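PDB 3WJ2: carboxylesterase from Ferroplasma acidiphilum, which probably hydrolyses carboxylic ester bonds as a carboxylesterase of the alpha/beta-hydrolase fold. Local coordinates for residues Ala67-Tyr81 with Cys99-Ile113. Numbering follows the deposited sequence.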
loop_
_atom_site.group_PDB
_atom_site.type_symbol
_atom_site.label_atom_id
_atom_site.label_comp_id
_atom_site.label_asym_id
_atom_site.label_seq_id
_atom_site.Cartn_x
_atom_site.Cartn_y
_atom_site.Cartn_z
ATOM N N ALA B 67 -23.955 -25.709 22.431
ATOM C CA ALA B 67 -22.535 -25.333 22.727
ATOM C C ALA B 67 -21.712 -26.567 22.946
ATOM O O ALA B 67 -22.241 -27.561 23.505
ATOM C CB ALA B 67 -22.423 -24.465 23.880
ATOM N N ARG B 68 -20.488 -26.585 22.437
ATOM C CA ARG B 68 -19.578 -27.710 22.719
ATOM C C ARG B 68 -18.368 -27.202 23.438
ATOM O O ARG B 68 -17.657 -26.294 22.915
ATOM C CB ARG B 68 -19.234 -28.480 21.444
ATOM C CG ARG B 68 -18.272 -29.616 21.672
ATOM C CD ARG B 68 -18.125 -30.486 20.462
ATOM N NE ARG B 68 -19.390 -31.200 20.130
ATOM C CZ ARG B 68 -19.723 -31.766 18.961
ATOM N NH1 ARG B 68 -18.908 -31.740 17.864
ATOM N NH2 ARG B 68 -20.937 -32.354 18.864
ATOM N N MET B 69 -18.028 -27.829 24.569
ATOM C CA MET B 69 -16.902 -27.476 25.376
ATOM C C MET B 69 -15.739 -28.469 25.166
ATOM O O MET B 69 -15.957 -29.694 25.097
ATOM C CB MET B 69 -17.311 -27.519 26.842
ATOM C CG MET B 69 -16.320 -27.032 27.770
ATOM S SD MET B 69 -14.897 -28.053 28.137
ATOM C CE MET B 69 -15.451 -29.736 28.699
ATOM N N TYR B 70 -14.565 -27.941 24.837
ATOM C CA TYR B 70 -13.347 -28.756 24.557
ATOM C C TYR B 70 -12.362 -28.412 25.609
ATOM O O TYR B 70 -12.071 -27.189 25.838
ATOM C CB TYR B 70 -12.725 -28.358 23.213
ATOM C CG TYR B 70 -13.630 -28.484 22.037
ATOM C CD1 TYR B 70 -13.622 -29.635 21.235
ATOM C CD2 TYR B 70 -14.560 -27.435 21.686
ATOM C CE1 TYR B 70 -14.424 -29.719 20.143
ATOM C CE2 TYR B 70 -15.364 -27.519 20.642
ATOM C CZ TYR B 70 -15.321 -28.667 19.801
ATOM O OH TYR B 70 -16.099 -28.761 18.683
ATOM N N ASP B 71 -11.756 -29.403 26.296
ATOM C CA ASP B 71 -10.866 -29.039 27.378
ATOM C C ASP B 71 -9.809 -30.137 27.432
ATOM O O ASP B 71 -10.161 -31.305 27.690
ATOM C CB ASP B 71 -11.636 -29.035 28.706
ATOM C CG ASP B 71 -10.803 -28.619 29.889
ATOM O OD1 ASP B 71 -9.629 -28.211 29.710
ATOM O OD2 ASP B 71 -11.369 -28.688 31.035
ATOM N N ASP B 72 -8.597 -29.789 27.036
ATOM C CA ASP B 72 -7.511 -30.797 27.046
ATOM C C ASP B 72 -6.683 -30.750 28.304
ATOM O O ASP B 72 -5.589 -31.358 28.352
ATOM C CB ASP B 72 -6.582 -30.510 25.863
ATOM C CG ASP B 72 -5.798 -31.767 25.382
ATOM O OD1 ASP B 72 -6.337 -32.883 25.374
ATOM O OD2 ASP B 72 -4.619 -31.584 24.964
ATOM N N ASN B 73 -7.050 -29.965 29.293
ATOM C CA ASN B 73 -6.072 -29.584 30.339
ATOM C C ASN B 73 -6.719 -29.329 31.712
ATOM O O ASN B 73 -6.152 -28.615 32.528
ATOM C CB ASN B 73 -5.277 -28.344 29.792
ATOM C CG ASN B 73 -4.009 -28.017 30.565
ATOM O OD1 ASN B 73 -3.407 -28.890 31.256
ATOM N ND2 ASN B 73 -3.568 -26.733 30.458
ATOM N N ASN B 74 -7.900 -29.886 31.947
ATOM C CA ASN B 74 -8.781 -29.557 33.085
ATOM C C ASN B 74 -8.714 -28.059 33.481
ATOM O O ASN B 74 -8.470 -27.681 34.610
ATOM C CB ASN B 74 -8.477 -30.493 34.299
ATOM C CG ASN B 74 -9.596 -30.476 35.378
ATOM O OD1 ASN B 74 -10.780 -30.295 35.080
ATOM N ND2 ASN B 74 -9.199 -30.656 36.639
ATOM N N ALA B 75 -8.875 -27.156 32.496
ATOM C CA ALA B 75 -8.542 -25.768 32.729
ATOM C C ALA B 75 -9.504 -24.998 33.579
ATOM O O ALA B 75 -10.685 -25.282 33.525
ATOM C CB ALA B 75 -8.515 -25.064 31.299
ATOM N N LYS B 76 -8.999 -24.002 34.288
ATOM C CA LYS B 76 -9.771 -23.136 35.162
ATOM C C LYS B 76 -10.574 -22.088 34.355
ATOM O O LYS B 76 -11.656 -21.610 34.759
ATOM C CB LYS B 76 -8.800 -22.369 36.057
ATOM C CG LYS B 76 -9.448 -21.441 37.069
ATOM C CD LYS B 76 -8.449 -20.669 38.000
ATOM C CE LYS B 76 -9.115 -20.386 39.398
ATOM N NZ LYS B 76 -8.630 -19.190 40.166
ATOM N N SER B 77 -9.956 -21.689 33.238
ATOM C CA SER B 77 -10.508 -20.494 32.461
ATOM C C SER B 77 -10.986 -20.959 31.067
ATOM O O SER B 77 -10.728 -22.120 30.649
ATOM C CB SER B 77 -9.443 -19.392 32.259
ATOM O OG SER B 77 -9.098 -18.826 33.523
ATOM N N ALA B 78 -11.744 -20.036 30.395
ATOM C CA ALA B 78 -12.394 -20.406 29.157
ATOM C C ALA B 78 -12.389 -19.290 28.156
ATOM O O ALA B 78 -12.459 -18.107 28.546
ATOM C CB ALA B 78 -13.868 -20.802 29.373
ATOM N N ILE B 79 -12.449 -19.704 26.887
ATOM C CA ILE B 79 -12.793 -18.758 25.775
ATOM C C ILE B 79 -14.119 -19.216 25.174
ATOM O O ILE B 79 -14.255 -20.381 24.824
ATOM C CB ILE B 79 -11.679 -18.840 24.752
ATOM C CG1 ILE B 79 -10.379 -18.253 25.211
ATOM C CG2 ILE B 79 -12.131 -18.242 23.395
ATOM C CD1 ILE B 79 -10.393 -16.742 25.592
ATOM N N LEU B 80 -15.085 -18.298 25.045
ATOM C CA LEU B 80 -16.305 -18.593 24.284
ATOM C C LEU B 80 -15.950 -18.303 22.826
ATOM O O LEU B 80 -15.500 -17.180 22.531
ATOM C CB LEU B 80 -17.472 -17.757 24.757
ATOM C CG LEU B 80 -17.587 -17.722 26.288
ATOM C CD1 LEU B 80 -18.890 -16.912 26.578
ATOM C CD2 LEU B 80 -17.580 -19.077 26.900
ATOM N N TYR B 81 -16.173 -19.273 21.947
ATOM C CA TYR B 81 -15.752 -19.162 20.528
ATOM C C TYR B 81 -16.978 -19.079 19.686
ATOM O O TYR B 81 -17.890 -19.947 19.739
ATOM C CB TYR B 81 -14.892 -20.395 20.108
ATOM C CG TYR B 81 -14.192 -20.033 18.815
ATOM C CD1 TYR B 81 -12.949 -19.361 18.902
ATOM C CD2 TYR B 81 -14.809 -20.296 17.593
ATOM C CE1 TYR B 81 -12.292 -18.965 17.718
ATOM C CE2 TYR B 81 -14.157 -19.823 16.379
ATOM C CZ TYR B 81 -12.944 -19.144 16.507
ATOM O OH TYR B 81 -12.335 -18.672 15.361
ATOM N N CYS B 99 -11.758 -26.137 16.557
ATOM C CA CYS B 99 -11.899 -25.915 17.967
ATOM C C CYS B 99 -11.077 -26.849 18.842
ATOM O O CYS B 99 -10.506 -26.474 19.812
ATOM C CB CYS B 99 -13.363 -25.926 18.359
ATOM S SG CYS B 99 -14.169 -24.340 17.825
ATOM N N ARG B 100 -11.052 -28.129 18.413
ATOM C CA ARG B 100 -10.093 -29.047 19.030
ATOM C C ARG B 100 -8.632 -28.561 19.008
ATOM O O ARG B 100 -7.976 -28.596 20.026
ATOM C CB ARG B 100 -10.183 -30.417 18.331
ATOM C CG ARG B 100 -11.496 -31.205 18.711
ATOM C CD ARG B 100 -11.527 -32.313 17.700
ATOM N NE ARG B 100 -12.612 -33.261 17.988
ATOM C CZ ARG B 100 -12.483 -34.376 18.720
ATOM N NH1 ARG B 100 -11.327 -34.756 19.293
ATOM N NH2 ARG B 100 -13.581 -35.129 18.904
ATOM N N PHE B 101 -8.186 -28.057 17.850
ATOM C CA PHE B 101 -6.862 -27.518 17.757
ATOM C C PHE B 101 -6.644 -26.305 18.634
ATOM O O PHE B 101 -5.639 -26.217 19.302
ATOM C CB PHE B 101 -6.605 -27.194 16.267
ATOM C CG PHE B 101 -5.193 -26.688 15.996
ATOM C CD1 PHE B 101 -4.105 -27.585 16.053
ATOM C CD2 PHE B 101 -4.930 -25.359 15.701
ATOM C CE1 PHE B 101 -2.823 -27.176 15.768
ATOM C CE2 PHE B 101 -3.614 -24.933 15.458
ATOM C CZ PHE B 101 -2.564 -25.853 15.481
ATOM N N LEU B 102 -7.622 -25.392 18.663
ATOM C CA LEU B 102 -7.459 -24.332 19.642
ATOM C C LEU B 102 -7.391 -24.801 21.051
ATOM O O LEU B 102 -6.684 -24.209 21.819
ATOM C CB LEU B 102 -8.650 -23.372 19.572
ATOM C CG LEU B 102 -8.831 -22.590 18.280
ATOM C CD1 LEU B 102 -10.128 -21.624 18.422
ATOM C CD2 LEU B 102 -7.636 -21.739 17.924
ATOM N N ALA B 103 -8.205 -25.786 21.448
ATOM C CA ALA B 103 -8.094 -26.303 22.780
ATOM C C ALA B 103 -6.743 -26.954 23.115
ATOM O O ALA B 103 -6.213 -26.687 24.169
ATOM C CB ALA B 103 -9.276 -27.288 22.994
ATOM N N LYS B 104 -6.221 -27.699 22.133
ATOM C CA LYS B 104 -4.958 -28.410 22.341
ATOM C C LYS B 104 -3.814 -27.375 22.490
ATOM O O LYS B 104 -3.006 -27.423 23.422
ATOM C CB LYS B 104 -4.714 -29.377 21.237
ATOM C CG LYS B 104 -3.423 -30.216 21.459
ATOM C CD LYS B 104 -3.645 -31.787 21.353
ATOM C CE LYS B 104 -3.606 -32.565 22.695
ATOM N NZ LYS B 104 -4.077 -33.972 22.561
ATOM N N GLU B 105 -3.818 -26.357 21.614
ATOM C CA GLU B 105 -2.735 -25.399 21.651
ATOM C C GLU B 105 -2.787 -24.331 22.760
ATOM O O GLU B 105 -1.753 -23.842 23.234
ATOM C CB GLU B 105 -2.667 -24.693 20.284
ATOM C CG GLU B 105 -2.345 -25.649 19.110
ATOM C CD GLU B 105 -0.976 -26.306 19.225
ATOM O OE1 GLU B 105 -0.090 -25.759 19.907
ATOM O OE2 GLU B 105 -0.848 -27.480 18.737
ATOM N N SER B 106 -4.013 -23.941 23.211
ATOM C CA SER B 106 -4.145 -22.977 24.239
ATOM C C SER B 106 -4.085 -23.575 25.638
ATOM O O SER B 106 -3.735 -22.895 26.545
ATOM C CB SER B 106 -5.488 -22.175 24.142
ATOM O OG SER B 106 -6.616 -23.073 24.314
ATOM N N GLY B 107 -4.540 -24.833 25.751
ATOM C CA GLY B 107 -4.614 -25.341 27.140
ATOM C C GLY B 107 -5.734 -24.809 27.976
ATOM O O GLY B 107 -5.726 -24.987 29.180
ATOM N N VAL B 108 -6.693 -24.126 27.374
ATOM C CA VAL B 108 -7.836 -23.577 28.154
ATOM C C VAL B 108 -9.108 -24.185 27.642
ATOM O O VAL B 108 -9.104 -24.845 26.575
ATOM C CB VAL B 108 -7.917 -22.030 28.212
ATOM C CG1 VAL B 108 -6.567 -21.372 28.682
ATOM C CG2 VAL B 108 -8.371 -21.441 26.866
ATOM N N LYS B 109 -10.248 -24.026 28.361
ATOM C CA LYS B 109 -11.534 -24.517 27.851
ATOM C C LYS B 109 -11.911 -23.649 26.620
ATOM O O LYS B 109 -11.848 -22.385 26.697
ATOM C CB LYS B 109 -12.667 -24.360 28.882
ATOM C CG LYS B 109 -12.542 -25.439 30.039
ATOM C CD LYS B 109 -13.629 -25.124 31.009
ATOM C CE LYS B 109 -13.988 -26.313 32.064
ATOM N NZ LYS B 109 -12.790 -26.961 32.640
ATOM N N ILE B 110 -12.321 -24.299 25.586
ATOM C CA ILE B 110 -12.909 -23.576 24.437
ATOM C C ILE B 110 -14.402 -24.010 24.374
ATOM O O ILE B 110 -14.730 -25.239 24.258
ATOM C CB ILE B 110 -12.180 -24.018 23.082
ATOM C CG1 ILE B 110 -10.671 -23.721 23.138
ATOM C CG2 ILE B 110 -12.817 -23.331 21.803
ATOM C CD1 ILE B 110 -10.277 -22.222 23.370
ATOM N N ILE B 111 -15.306 -23.033 24.317
ATOM C CA ILE B 111 -16.732 -23.350 24.274
ATOM C C ILE B 111 -17.246 -22.786 22.970
ATOM O O ILE B 111 -17.444 -21.564 22.823
ATOM C CB ILE B 111 -17.524 -22.774 25.497
ATOM C CG1 ILE B 111 -16.857 -23.326 26.798
ATOM C CG2 ILE B 111 -19.048 -23.159 25.375
ATOM C CD1 ILE B 111 -17.497 -22.711 28.108
ATOM N N SER B 112 -17.536 -23.665 22.026
ATOM C CA SER B 112 -17.969 -23.245 20.697
ATOM C C SER B 112 -19.473 -23.121 20.694
ATOM O O SER B 112 -20.233 -24.079 21.009
ATOM C CB SER B 112 -17.433 -24.283 19.692
ATOM O OG SER B 112 -17.971 -23.984 18.395
ATOM N N ILE B 113 -19.970 -21.904 20.412
ATOM C CA ILE B 113 -21.409 -21.624 20.533
ATOM C C ILE B 113 -22.108 -21.469 19.212
ATOM O O ILE B 113 -21.632 -20.773 18.291
ATOM C CB ILE B 113 -21.621 -20.340 21.377
ATOM C CG1 ILE B 113 -21.117 -20.594 22.804
ATOM C CG2 ILE B 113 -23.092 -19.918 21.422
ATOM C CD1 ILE B 113 -20.714 -19.298 23.504
HETATM O O HOH W 1 -17.031 -26.477 17.051
HETATM O O HOH W 2 -7.719 -27.088 26.543
HETATM O O HOH W 3 -3.493 -28.782 25.782
HETATM O O HOH W 4 -4.802 -35.004 25.284
HETATM O O HOH W 5 -12.896 -27.935 35.201
HETATM O O HOH W 6 -19.125 -21.508 17.221
#
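The Tyr70 ring takes Cys99 CB over one face, a CH-pi contact 3.9 Å from the ring centroid. The backbone of Arg100 lies over the rim of that face, and Arg100 CG reaches Tyr70 CE1. Ile110 O and Ser112 CB sit at the ring edge, in its plane. Cys99 SG stands beside the backbone N (chi1 -75°) and turns to the Tyr81 ring, which it meets obliquely 4.8 Å from the centroid. Leu102 CD1 also touches Tyr81, 3.5 Å from CE1. Helix 96-106 thus packs on the sheet face carrying Tyr70, Ile79, Tyr81 and Ile110. Strand 109-113 lies between strand 63-71, antiparallel, and strand 78-82, parallel; strand 78-82, helix 96-106 and strand 109-113 form a beta-alpha-beta crossover. On the other face Leu80 CD2 lies alongside Ile111 CD1. Asp71 shapes the loop joining the strands that flank 109-113: its OD1 accepts from Asn73 N, an Asx turn, and from Ala75 N. Lys109 NZ forms a salt bridge with Asp71 OD2 at 2.8 Å, from above the carboxylate plane, and also donates to Ala75 O and a water. Asn73 ND2 donates a hydrogen bond, near its amide plane, to a lone pair of Gly107 O at 3.1 Å. Tyr70 OH is hydrogen-bonded to Asp96, and Tyr81 OH to Asp155, within the probable GxSxG nucleophile elbow. The largely buried salt bridge would probably keep Lys109 protonated and Asp71 ionised, tying the loop to the start of strand 109-113.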